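PDB 4PNE: methyltransferase-like protein from Saccharopolyspora spinosa, which catalyses a [4+2] cycloaddition in spinosyn biosynthesis, using a fold like that of S-adenosylmethionine-dependent methyltransferases. Local coordinates for residues 99-104 with 144-149; 119-124 with 154-159; 168-173 with 177-182; 197-202 with 224-229. One frame throughout, in Å; residues are numbered along the deposited sequence.

Contacts 1, 2 and 3 all touch the bound S-adenosyl-L-homocysteine, whereas contact 4 does not reach it, the Glu-197 side chain staying about 8 Å away. Contacts 1 and 2, with centres about 9 Å apart, are built on neighbouring strands 144-148 and 117-122, joined by a probable hydrogen bond from Gly-120 N to Asp-145 O, 2.8 Å. Contact 3 reaches contact 1 through Ser-169 OG and Val-99 O, 2.8 Å, and contact 2 through Glu-182 OE2 and Leu-154 N, also 2.8 Å. Contacts 3 and 4, about 13 Å between centres, meet where Leu-171 packs on Glu-197 and a probable hydrogen bond joins Asp-177 OD1 to Ser-229 OG.

Contact 1: 99-104 with 144-149; sequences VGCGTG and VDFSCV. With SAH (S-adenosyl-L-homocysteine), chain C.
The glycine-rich loop that follows strand 95-99 turns its outer side to Phe-146 of strand 144-148, and two loop residues, Cys-101 and Gly-104, touch the ring. Cys-101 SG comes in at the ring edge, 3.7 Å from Phe-146 CD1. Cys-101 SG lies 5.0 Å from the Phe-146 ring centroid and 75° off the ring normal, a sulfur-aromatic contact near the plane rather than over a face. With chi1 at 63° the sulfur is tucked between the backbone N and carbonyl carbon of Cys-101. Gly-104 meets the neighbouring ring atoms obliquely with its backbone, its CA 3.7 Å from Phe-146 CE1; the absence of a side chain lets the ring come this close. These two residues are the ends of a type II' beta turn, closed by a hydrogen bond from Gly-104 N to Cys-101 O of 3.0 Å, and Gly-104 is also the N-cap of helix 105-113. The loop is consistent with the glycine-rich motif of Rossmann-like methyltransferases, and its inner side grips the ligand. Gly-100 O accepts a hydrogen bond from the ligand amino N at 2.7 Å, while Gly-102 N donates to ribose O3' at 3.0 Å, bent to 131°. Beyond the strand, Val-149 O approaches adenine C2 at 3.3 Å. Phe-146 also touches Ala-131 of helix 125-138, and Cys-101 packs on Thr-122.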
# COMPACT_ATOMS: atom_id res chain seq x y z
N VAL A 99 -0.32 3.96 6.80
CA VAL A 99 -0.82 2.69 7.31
C VAL A 99 -0.32 1.57 6.40
O VAL A 99 -0.77 1.44 5.28
CB VAL A 99 -2.32 2.67 7.35
CG1 VAL A 99 -2.81 1.29 7.86
CG2 VAL A 99 -2.83 3.77 8.24
N GLY A 100 0.66 0.82 6.86
CA GLY A 100 1.29 -0.18 6.02
C GLY A 100 2.33 0.44 5.11
O GLY A 100 2.19 0.44 3.90
N CYS A 101 3.42 0.91 5.70
CA CYS A 101 4.29 1.85 5.03
C CYS A 101 5.37 1.19 4.17
O CYS A 101 6.16 1.89 3.55
CB CYS A 101 4.93 2.77 6.08
SG CYS A 101 6.02 1.87 7.28
N GLY A 102 5.40 -0.15 4.13
CA GLY A 102 6.42 -0.86 3.37
C GLY A 102 7.81 -0.49 3.88
O GLY A 102 8.01 -0.33 5.10
N THR A 103 8.74 -0.30 2.96
CA THR A 103 10.10 0.08 3.35
C THR A 103 10.23 1.59 3.58
O THR A 103 11.34 2.13 3.73
CB THR A 103 11.12 -0.35 2.28
OG1 THR A 103 10.85 0.36 1.08
CG2 THR A 103 11.01 -1.82 2.02
N GLY A 104 9.10 2.30 3.52
CA GLY A 104 9.09 3.73 3.71
C GLY A 104 9.44 4.56 2.48
O GLY A 104 9.57 5.79 2.58
N VAL A 144 10.06 11.98 9.28
CA VAL A 144 9.44 10.68 9.15
C VAL A 144 9.98 9.74 10.20
O VAL A 144 11.20 9.67 10.39
CB VAL A 144 9.68 10.08 7.74
CG1 VAL A 144 8.80 8.88 7.51
CG2 VAL A 144 9.44 11.14 6.67
N ASP A 145 9.10 9.02 10.88
CA ASP A 145 9.53 7.92 11.73
C ASP A 145 8.65 6.69 11.52
O ASP A 145 7.50 6.75 11.05
CB ASP A 145 9.54 8.32 13.20
CG ASP A 145 8.17 8.39 13.76
OD1 ASP A 145 7.33 9.08 13.16
OD2 ASP A 145 7.94 7.75 14.81
N PHE A 146 9.22 5.55 11.85
CA PHE A 146 8.65 4.26 11.54
C PHE A 146 8.57 3.40 12.76
O PHE A 146 9.50 3.39 13.57
CB PHE A 146 9.49 3.58 10.48
CG PHE A 146 9.60 4.36 9.23
CD1 PHE A 146 8.57 4.35 8.30
CD2 PHE A 146 10.71 5.14 8.96
CE1 PHE A 146 8.65 5.08 7.15
CE2 PHE A 146 10.78 5.87 7.80
CZ PHE A 146 9.75 5.83 6.89
N SER A 147 7.47 2.65 12.87
CA SER A 147 7.25 1.73 13.96
C SER A 147 6.51 0.48 13.56
O SER A 147 5.77 0.45 12.56
CB SER A 147 6.50 2.43 15.10
OG SER A 147 5.29 2.96 14.64
N CYS A 148 6.69 -0.55 14.38
CA CYS A 148 6.01 -1.82 14.19
C CYS A 148 4.71 -1.79 14.96
O CYS A 148 4.69 -2.03 16.17
CB CYS A 148 6.88 -2.98 14.68
SG CYS A 148 6.27 -4.59 14.16
N VAL A 149 3.63 -1.54 14.23
CA VAL A 149 2.32 -1.28 14.77
C VAL A 149 1.29 -1.97 13.88
O VAL A 149 1.37 -1.90 12.65
CB VAL A 149 2.03 0.24 14.83
CG1 VAL A 149 0.57 0.54 15.17
CG2 VAL A 149 2.94 0.92 15.82
N SAH C . 2.29 1.42 1.39
CA SAH C . 3.56 0.79 1.05
CB SAH C . 3.58 -0.73 1.22
CG SAH C . 2.41 -1.53 0.70
SD SAH C . 2.73 -3.29 0.85
C SAH C . 3.93 1.15 -0.36
O SAH C . 5.08 0.99 -0.75
OXT SAH C . 3.10 1.70 -1.08
C5' SAH C . 1.61 -3.62 2.24
C4' SAH C . 2.10 -3.06 3.57
O4' SAH C . 1.07 -3.17 4.53
C3' SAH C . 3.29 -3.81 4.15
O3' SAH C . 4.20 -2.81 4.59
C2' SAH C . 2.69 -4.59 5.31
O2' SAH C . 3.57 -4.93 6.38
C1' SAH C . 1.58 -3.65 5.75
N9 SAH C . 0.55 -4.32 6.58
C8 SAH C . -0.13 -5.47 6.37
N7 SAH C . -0.94 -5.72 7.42
C5 SAH C . -0.76 -4.73 8.31
C6 SAH C . -1.30 -4.47 9.56
N6 SAH C . -2.21 -5.28 10.10
N1 SAH C . -0.93 -3.36 10.22
C2 SAH C . -0.01 -2.48 9.69
N3 SAH C . 0.57 -2.75 8.48
C4 SAH C . 0.17 -3.84 7.79

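Contact 2: 119-124 with 154-159; sequences TGITVS and LPYPDN. With SAH (S-adenosyl-L-homocysteine), chain C.
Tyr-156 and Thr-119 reach for each other from opposite directions, the phenol end of the tyrosine arriving at the threonine methyl: Tyr-156 OH is 3.4 Å from Thr-119 CG2. Ile-121 runs past the same ring in the opposing sense, and its CG2 lies at the ring edge near the plane, 3.3 Å from Tyr-156 OH. The phenol oxygen thus rests against two methyl groups of one strand face. Leu-154 crosses Ile-121 at about a right angle, and the branch ends meet at 3.6 Å, Ile-121 CD1 against Leu-154 CD2. Ile-121 serves both partners because CG1 sits between its backbone N and carbonyl carbon (chi1 61°), sending CD1 to the leucine and leaving CG2 for the tyrosine. One face of the Tyr-156 ring is covered from within its own loop by Pro-155 CG, 3.7 Å above the plane and over the centre. Farther along the strand, Thr-122 OG1 accepts from ligand O2' at 2.8 Å and from Ser-124 N at 3.1 Å, the latter a nearly straight ST-turn bond (170°). Val-123 CG1 approaches adenine N1 at 3.4 Å. Leu-97 of the adjacent strand 95-99 touches all four meeting side chains, Val-186 of helix 176-186 packs on Leu-154 and Tyr-156, and Ser-124 caps helix 125-138.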
# COMPACT_ATOMS: atom_id res chain seq x y z
N THR A 119 4.14 9.46 10.37
CA THR A 119 4.26 8.28 11.20
C THR A 119 3.97 7.10 10.29
O THR A 119 2.84 6.93 9.89
CB THR A 119 3.26 8.32 12.38
OG1 THR A 119 3.51 9.49 13.20
CG2 THR A 119 3.36 7.06 13.24
N GLY A 120 4.96 6.26 9.97
CA GLY A 120 4.77 5.09 9.13
C GLY A 120 4.68 3.85 9.96
O GLY A 120 5.56 3.62 10.79
N ILE A 121 3.66 3.03 9.78
CA ILE A 121 3.52 1.80 10.52
C ILE A 121 3.48 0.58 9.60
O ILE A 121 2.93 0.63 8.51
CB ILE A 121 2.27 1.79 11.42
CG1 ILE A 121 0.98 1.95 10.61
CG2 ILE A 121 2.36 2.92 12.43
CD1 ILE A 121 -0.29 1.69 11.43
N THR A 122 4.11 -0.49 10.05
CA THR A 122 4.09 -1.74 9.33
C THR A 122 4.17 -2.88 10.34
O THR A 122 4.58 -2.66 11.47
CB THR A 122 5.24 -1.84 8.34
OG1 THR A 122 5.27 -3.17 7.79
CG2 THR A 122 6.58 -1.52 9.01
N VAL A 123 3.79 -4.08 9.95
CA VAL A 123 3.89 -5.23 10.85
C VAL A 123 5.18 -6.03 10.62
O VAL A 123 5.43 -7.02 11.31
CB VAL A 123 2.67 -6.14 10.70
CG1 VAL A 123 1.47 -5.45 11.35
CG2 VAL A 123 2.37 -6.46 9.22
N SER A 124 5.98 -5.56 9.68
CA SER A 124 7.26 -6.18 9.37
C SER A 124 8.41 -5.47 10.05
O SER A 124 8.70 -4.33 9.71
CB SER A 124 7.47 -6.16 7.86
OG SER A 124 8.78 -6.58 7.51
N LEU A 154 -4.48 0.63 16.90
CA LEU A 154 -3.55 1.74 16.86
C LEU A 154 -3.33 2.29 18.26
O LEU A 154 -4.30 2.49 18.99
CB LEU A 154 -4.07 2.83 15.94
CG LEU A 154 -4.20 2.46 14.47
CD1 LEU A 154 -4.84 3.65 13.73
CD2 LEU A 154 -2.88 2.10 13.86
N PRO A 155 -2.06 2.59 18.61
CA PRO A 155 -1.78 3.10 19.96
C PRO A 155 -2.12 4.58 20.14
O PRO A 155 -2.05 5.11 21.25
CB PRO A 155 -0.28 2.88 20.09
CG PRO A 155 0.24 3.01 18.70
CD PRO A 155 -0.82 2.35 17.85
N TYR A 156 -2.55 5.24 19.07
CA TYR A 156 -2.65 6.68 19.06
C TYR A 156 -3.98 7.14 19.64
O TYR A 156 -4.97 6.42 19.58
CB TYR A 156 -2.50 7.19 17.62
CG TYR A 156 -1.33 6.55 16.95
CD1 TYR A 156 -0.05 6.82 17.38
CD2 TYR A 156 -1.50 5.65 15.90
CE1 TYR A 156 1.04 6.21 16.79
CE2 TYR A 156 -0.44 5.04 15.31
CZ TYR A 156 0.84 5.32 15.75
OH TYR A 156 1.92 4.72 15.16
N PRO A 157 -3.99 8.35 20.22
CA PRO A 157 -5.25 8.90 20.72
C PRO A 157 -6.21 9.23 19.59
O PRO A 157 -5.79 9.40 18.43
CB PRO A 157 -4.81 10.17 21.46
CG PRO A 157 -3.45 10.49 20.98
CD PRO A 157 -2.85 9.27 20.38
N ASP A 158 -7.50 9.31 19.92
CA ASP A 158 -8.48 9.83 18.98
C ASP A 158 -8.03 11.16 18.43
O ASP A 158 -7.43 11.95 19.16
CB ASP A 158 -9.84 10.06 19.61
CG ASP A 158 -10.48 8.81 20.17
OD1 ASP A 158 -9.84 7.73 20.24
OD2 ASP A 158 -11.65 8.94 20.59
N ASN A 159 -8.35 11.44 17.16
CA ASN A 159 -8.17 12.79 16.60
C ASN A 159 -6.72 13.27 16.69
O ASN A 159 -6.45 14.39 17.12
CB ASN A 159 -9.10 13.79 17.33
CG ASN A 159 -10.55 13.30 17.39
OD1 ASN A 159 -11.17 13.03 16.37
ND2 ASN A 159 -11.09 13.20 18.60
N SAH C . 2.29 1.42 1.39
CA SAH C . 3.56 0.79 1.05
CB SAH C . 3.58 -0.73 1.22
CG SAH C . 2.41 -1.53 0.70
SD SAH C . 2.73 -3.29 0.85
C SAH C . 3.93 1.15 -0.36
O SAH C . 5.08 0.99 -0.75
OXT SAH C . 3.10 1.70 -1.08
C5' SAH C . 1.61 -3.62 2.24
C4' SAH C . 2.10 -3.06 3.57
O4' SAH C . 1.07 -3.17 4.53
C3' SAH C . 3.29 -3.81 4.15
O3' SAH C . 4.20 -2.81 4.59
C2' SAH C . 2.69 -4.59 5.31
O2' SAH C . 3.57 -4.93 6.38
C1' SAH C . 1.58 -3.65 5.75
N9 SAH C . 0.55 -4.32 6.58
C8 SAH C . -0.13 -5.47 6.37
N7 SAH C . -0.94 -5.72 7.42
C5 SAH C . -0.76 -4.73 8.31
C6 SAH C . -1.30 -4.47 9.56
N6 SAH C . -2.21 -5.28 10.10
N1 SAH C . -0.93 -3.36 10.22
C2 SAH C . -0.01 -2.48 9.69
N3 SAH C . 0.57 -2.75 8.48
C4 SAH C . 0.17 -3.84 7.79

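Contact 3: 168-173 with 177-182; sequences QSLLEM and DRAIRE. With SAH (S-adenosyl-L-homocysteine), chain C.
Met-173 carries CG beside its backbone N (chi1 -54°) and then runs fully extended, which brings SD to 3.4 Å from the methyl CB of Ala-179. Leu-170 starts in the same sense, chi1 -67°, with its two branches directed at successive helix residues. Its CD1 meets Ile-180 CG1 at 4.0 Å, the two side chains crossing at about a right angle, and its CD2 lies a looser 4.3 Å from Ala-179 CB. Ala-179, the smallest of the group, faces the loop directly, so the methionine sulfur can settle close to the helix. The contact across the segments is wholly apolar and buried. On the loop side, a short 3-10 turn shapes the backbone, with Glu-172 N bonded to Ser-169 O at 3.1 Å. That turn places one side of the loop against the ligand, where Met-173 CE is 3.9 Å from adenine C6. Ser-169 CB is 3.4 Å from ribose O4'. Glu-172 OE1 is 3.2 Å from ligand C5'. Met-173 therefore lies between the helix and the adenine, while Ser-169 OG is held by Val-99 O and Glu-172 OE2 by Tyr-43 OH. Behind the contact, Leu-170 touches Val-195, and Ile-180 packs on Leu-230 and Ala-233 of helix 223-233. The segments belong to the beta-alpha-beta crossover from strand 161-167 through helix 176-186 to the parallel strand 191-200, whose first loop forms part of the S-adenosyl-L-homocysteine pocket, as in Rossmann-like methyltransferases.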
# COMPACT_ATOMS: atom_id res chain seq x y z
N GLN A 168 -2.25 0.06 -0.73
CA GLN A 168 -2.24 -1.39 -0.84
C GLN A 168 -1.93 -2.11 0.47
O GLN A 168 -1.15 -3.07 0.53
CB GLN A 168 -1.29 -1.85 -1.95
CG GLN A 168 -1.84 -1.64 -3.31
CD GLN A 168 -0.85 -2.01 -4.41
OE1 GLN A 168 -0.54 -1.19 -5.27
NE2 GLN A 168 -0.29 -3.21 -4.32
N SER A 169 -2.53 -1.63 1.56
CA SER A 169 -2.37 -2.30 2.85
C SER A 169 -3.66 -2.89 3.42
O SER A 169 -3.61 -3.92 4.08
CB SER A 169 -1.75 -1.33 3.85
OG SER A 169 -2.60 -0.23 4.03
N LEU A 170 -4.82 -2.27 3.18
CA LEU A 170 -6.04 -2.74 3.85
C LEU A 170 -6.41 -4.17 3.49
O LEU A 170 -6.88 -4.92 4.33
CB LEU A 170 -7.22 -1.80 3.51
CG LEU A 170 -7.13 -0.38 4.06
CD1 LEU A 170 -8.29 0.45 3.60
CD2 LEU A 170 -7.08 -0.41 5.57
N LEU A 171 -6.20 -4.57 2.25
CA LEU A 171 -6.66 -5.90 1.87
C LEU A 171 -5.75 -7.01 2.39
O LEU A 171 -6.12 -8.17 2.38
CB LEU A 171 -6.81 -5.99 0.35
CG LEU A 171 -7.98 -5.21 -0.23
CD1 LEU A 171 -8.09 -5.50 -1.71
CD2 LEU A 171 -9.32 -5.55 0.43
N GLU A 172 -4.60 -6.65 2.94
CA GLU A 172 -3.72 -7.62 3.60
C GLU A 172 -4.12 -7.94 5.02
O GLU A 172 -3.56 -8.83 5.64
CB GLU A 172 -2.29 -7.12 3.61
CG GLU A 172 -1.73 -7.06 2.24
CD GLU A 172 -0.25 -6.76 2.21
OE1 GLU A 172 0.34 -6.39 3.25
OE2 GLU A 172 0.31 -6.92 1.13
N MET A 173 -5.06 -7.20 5.56
CA MET A 173 -5.38 -7.33 6.96
C MET A 173 -6.44 -8.37 7.20
O MET A 173 -7.33 -8.53 6.38
CB MET A 173 -5.81 -5.98 7.49
CG MET A 173 -4.76 -4.95 7.17
SD MET A 173 -5.13 -3.39 7.90
CE MET A 173 -3.76 -2.40 7.30
N ASP A 177 -12.12 -4.09 8.17
CA ASP A 177 -13.11 -3.15 8.67
C ASP A 177 -12.67 -2.59 9.99
O ASP A 177 -12.98 -1.47 10.31
CB ASP A 177 -14.48 -3.82 8.80
CG ASP A 177 -15.04 -4.25 7.45
OD1 ASP A 177 -15.45 -3.36 6.66
OD2 ASP A 177 -15.07 -5.47 7.19
N ARG A 178 -11.99 -3.42 10.77
CA ARG A 178 -11.46 -3.03 12.06
C ARG A 178 -10.38 -1.97 11.89
O ARG A 178 -10.37 -0.98 12.59
CB ARG A 178 -10.87 -4.23 12.79
CG ARG A 178 -10.34 -3.93 14.16
CD ARG A 178 -9.85 -5.20 14.82
NE ARG A 178 -10.92 -6.20 14.95
CZ ARG A 178 -11.80 -6.23 15.94
NH1 ARG A 178 -11.76 -5.31 16.91
NH2 ARG A 178 -12.73 -7.17 15.97
N ALA A 179 -9.48 -2.19 10.94
CA ALA A 179 -8.46 -1.18 10.66
C ALA A 179 -9.08 0.13 10.14
O ALA A 179 -8.64 1.24 10.47
CB ALA A 179 -7.48 -1.72 9.65
N ILE A 180 -10.09 0.01 9.30
CA ILE A 180 -10.74 1.20 8.78
C ILE A 180 -11.36 2.04 9.92
O ILE A 180 -11.23 3.26 9.95
CB ILE A 180 -11.80 0.82 7.75
CG1 ILE A 180 -11.12 0.36 6.44
CG2 ILE A 180 -12.73 2.00 7.47
CD1 ILE A 180 -12.07 -0.29 5.50
N ARG A 181 -12.04 1.39 10.86
CA ARG A 181 -12.59 2.09 12.01
C ARG A 181 -11.48 2.73 12.87
O ARG A 181 -11.67 3.81 13.42
CB ARG A 181 -13.45 1.16 12.86
CG ARG A 181 -14.70 0.73 12.12
CD ARG A 181 -15.71 0.06 13.02
NE ARG A 181 -15.19 -1.17 13.60
CZ ARG A 181 -15.26 -2.38 13.04
NH1 ARG A 181 -15.82 -2.56 11.85
NH2 ARG A 181 -14.74 -3.42 13.68
N GLU A 182 -10.32 2.09 12.97
CA GLU A 182 -9.23 2.67 13.75
C GLU A 182 -8.67 3.92 13.07
O GLU A 182 -8.35 4.93 13.72
CB GLU A 182 -8.12 1.64 13.92
CG GLU A 182 -8.36 0.70 15.08
CD GLU A 182 -8.29 1.42 16.42
OE1 GLU A 182 -9.34 1.94 16.91
OE2 GLU A 182 -7.17 1.50 16.97
N SAH C . 2.29 1.42 1.39
CA SAH C . 3.56 0.79 1.05
CB SAH C . 3.58 -0.73 1.22
CG SAH C . 2.41 -1.53 0.70
SD SAH C . 2.73 -3.29 0.85
C SAH C . 3.93 1.15 -0.36
O SAH C . 5.08 0.99 -0.75
OXT SAH C . 3.10 1.70 -1.08
C5' SAH C . 1.61 -3.62 2.24
C4' SAH C . 2.10 -3.06 3.57
O4' SAH C . 1.07 -3.17 4.53
C3' SAH C . 3.29 -3.81 4.15
O3' SAH C . 4.20 -2.81 4.59
C2' SAH C . 2.69 -4.59 5.31
O2' SAH C . 3.57 -4.93 6.38
C1' SAH C . 1.58 -3.65 5.75
N9 SAH C . 0.55 -4.32 6.58
C8 SAH C . -0.13 -5.47 6.37
N7 SAH C . -0.94 -5.72 7.42
C5 SAH C . -0.76 -4.73 8.31
C6 SAH C . -1.30 -4.47 9.56
N6 SAH C . -2.21 -5.28 10.10
N1 SAH C . -0.93 -3.36 10.22
C2 SAH C . -0.01 -2.48 9.69
N3 SAH C . 0.57 -2.75 8.48
C4 SAH C . 0.17 -3.84 7.79

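Contact 4: 197-202 with 224-229; sequences EVVKRE and EQLLES
Leu-226 supplies the tight half of this contact, pressing CD1 onto the aliphatic part of Glu-197, 3.6 Å from CB. The two side chains cross at about a right angle, and the same methyl lies a looser 4.3 Å from Val-199 CG1. Leu-226 chi1, at -106°, departs from a staggered position, consistent with close packing in this buried place. The Glu-197 chain bends at chi2 (50°), folding its carboxylate back toward the strand, where OE2 accepts from Val-198 N at 3.0 Å, on the anti side and 26° out of the carboxylate plane. Toward the strand end the segments part, and water replaces direct contact. Glu-224 extends its carboxylate to two waters. Water 2 bridges the segments, 2.8 Å from Arg-201 O and 2.6 Å from Glu-224 OE2, and water 1 lies within 2.8 Å of Lys-200 O and Glu-224 OE1. Just past the strand end, residues of 197-202 pair within their own segment: Arg-201 NE makes a 2.7 Å salt bridge to Glu-202 OE2, which offers its anti lone pair and lies almost in the guanidinium plane, and Lys-200 NZ bonds to Glu-202 O as well as to Gly-204 O beyond the segment. Leu-226 also reaches Leu-295 of strand 290-298. Helix 223-233 thus packs on the sheet in the link from strand 191-200 to strand 236-242, between which antiparallel strand 290-298 is inserted, the 3-2-1-4-5-7-6 order characteristic of class I methyltransferase folds.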
# COMPACT_ATOMS: atom_id res chain seq x y z
N GLU A 197 -5.70 0.44 -4.06
CA GLU A 197 -5.78 -0.98 -3.95
C GLU A 197 -5.89 -1.64 -5.30
O GLU A 197 -6.45 -1.08 -6.27
CB GLU A 197 -6.95 -1.37 -3.06
CG GLU A 197 -6.87 -2.74 -2.50
CD GLU A 197 -5.52 -3.04 -1.84
OE1 GLU A 197 -5.39 -2.68 -0.64
OE2 GLU A 197 -4.67 -3.66 -2.51
N VAL A 198 -5.31 -2.84 -5.36
CA VAL A 198 -5.58 -3.81 -6.42
C VAL A 198 -6.94 -4.45 -6.18
O VAL A 198 -7.17 -5.00 -5.11
CB VAL A 198 -4.48 -4.91 -6.47
CG1 VAL A 198 -4.78 -5.96 -7.52
CG2 VAL A 198 -3.10 -4.28 -6.72
N VAL A 199 -7.82 -4.35 -7.17
CA VAL A 199 -9.19 -4.85 -7.06
C VAL A 199 -9.55 -5.79 -8.21
O VAL A 199 -8.88 -5.84 -9.21
CB VAL A 199 -10.23 -3.71 -7.03
CG1 VAL A 199 -10.04 -2.86 -5.78
CG2 VAL A 199 -10.13 -2.83 -8.27
N LYS A 200 -10.64 -6.53 -8.06
CA LYS A 200 -11.27 -7.11 -9.23
C LYS A 200 -11.92 -5.97 -10.01
O LYS A 200 -12.67 -5.18 -9.41
CB LYS A 200 -12.30 -8.15 -8.80
CG LYS A 200 -12.90 -8.93 -9.96
CD LYS A 200 -13.74 -10.07 -9.43
CE LYS A 200 -14.08 -11.07 -10.53
NZ LYS A 200 -14.99 -10.47 -11.52
N ARG A 201 -11.59 -5.81 -11.29
CA ARG A 201 -12.01 -4.62 -12.02
C ARG A 201 -13.52 -4.47 -12.07
O ARG A 201 -14.04 -3.37 -11.94
CB ARG A 201 -11.48 -4.64 -13.46
CG ARG A 201 -11.88 -3.39 -14.27
CD ARG A 201 -11.41 -3.44 -15.71
NE ARG A 201 -11.90 -4.62 -16.42
CZ ARG A 201 -11.15 -5.67 -16.76
NH1 ARG A 201 -9.87 -5.70 -16.49
NH2 ARG A 201 -11.70 -6.69 -17.42
N GLU A 202 -14.21 -5.58 -12.27
CA GLU A 202 -15.66 -5.52 -12.48
C GLU A 202 -16.31 -6.82 -12.04
O GLU A 202 -15.64 -7.83 -11.92
CB GLU A 202 -15.98 -5.21 -13.94
CG GLU A 202 -15.31 -6.12 -14.95
CD GLU A 202 -15.47 -5.59 -16.37
OE1 GLU A 202 -16.63 -5.46 -16.80
OE2 GLU A 202 -14.46 -5.22 -17.00
N GLU A 224 -15.95 -1.19 -5.43
CA GLU A 224 -17.26 -0.87 -4.89
C GLU A 224 -17.44 -1.42 -3.47
O GLU A 224 -18.13 -0.81 -2.65
CB GLU A 224 -18.35 -1.42 -5.82
CG GLU A 224 -18.36 -0.80 -7.24
CD GLU A 224 -17.50 -1.53 -8.28
OE1 GLU A 224 -16.53 -2.26 -7.94
OE2 GLU A 224 -17.80 -1.34 -9.47
N GLN A 225 -16.79 -2.55 -3.19
CA GLN A 225 -16.87 -3.20 -1.87
C GLN A 225 -16.00 -2.47 -0.86
O GLN A 225 -16.36 -2.31 0.30
CB GLN A 225 -16.46 -4.67 -1.98
CG GLN A 225 -17.53 -5.49 -2.69
CD GLN A 225 -17.11 -6.91 -3.00
OE1 GLN A 225 -15.98 -7.19 -3.42
NE2 GLN A 225 -18.04 -7.83 -2.85
N LEU A 226 -14.83 -2.04 -1.32
CA LEU A 226 -13.96 -1.19 -0.52
C LEU A 226 -14.66 0.12 -0.13
O LEU A 226 -14.61 0.55 1.01
CB LEU A 226 -12.67 -0.87 -1.28
CG LEU A 226 -11.38 -1.54 -0.87
CD1 LEU A 226 -10.28 -1.10 -1.84
CD2 LEU A 226 -11.02 -1.14 0.54
N LEU A 227 -15.33 0.74 -1.11
CA LEU A 227 -16.05 1.98 -0.86
C LEU A 227 -17.12 1.79 0.18
O LEU A 227 -17.26 2.59 1.10
CB LEU A 227 -16.72 2.51 -2.12
CG LEU A 227 -15.79 3.24 -3.08
CD1 LEU A 227 -16.51 3.38 -4.39
CD2 LEU A 227 -15.39 4.58 -2.52
N GLU A 228 -17.86 0.70 0.06
CA GLU A 228 -18.94 0.44 0.98
C GLU A 228 -18.43 0.18 2.42
O GLU A 228 -19.02 0.63 3.39
CB GLU A 228 -19.79 -0.70 0.46
CG GLU A 228 -21.07 -0.87 1.24
CD GLU A 228 -21.86 0.45 1.43
OE1 GLU A 228 -21.88 1.29 0.50
OE2 GLU A 228 -22.45 0.62 2.52
N SER A 229 -17.31 -0.53 2.57
CA SER A 229 -16.68 -0.66 3.88
C SER A 229 -16.24 0.68 4.47
O SER A 229 -16.40 0.93 5.66
CB SER A 229 -15.49 -1.62 3.78
OG SER A 229 -15.98 -2.96 3.69
O HOH W 1 -13.89 -2.70 -8.85
O HOH W 2 -16.13 -1.53 -11.44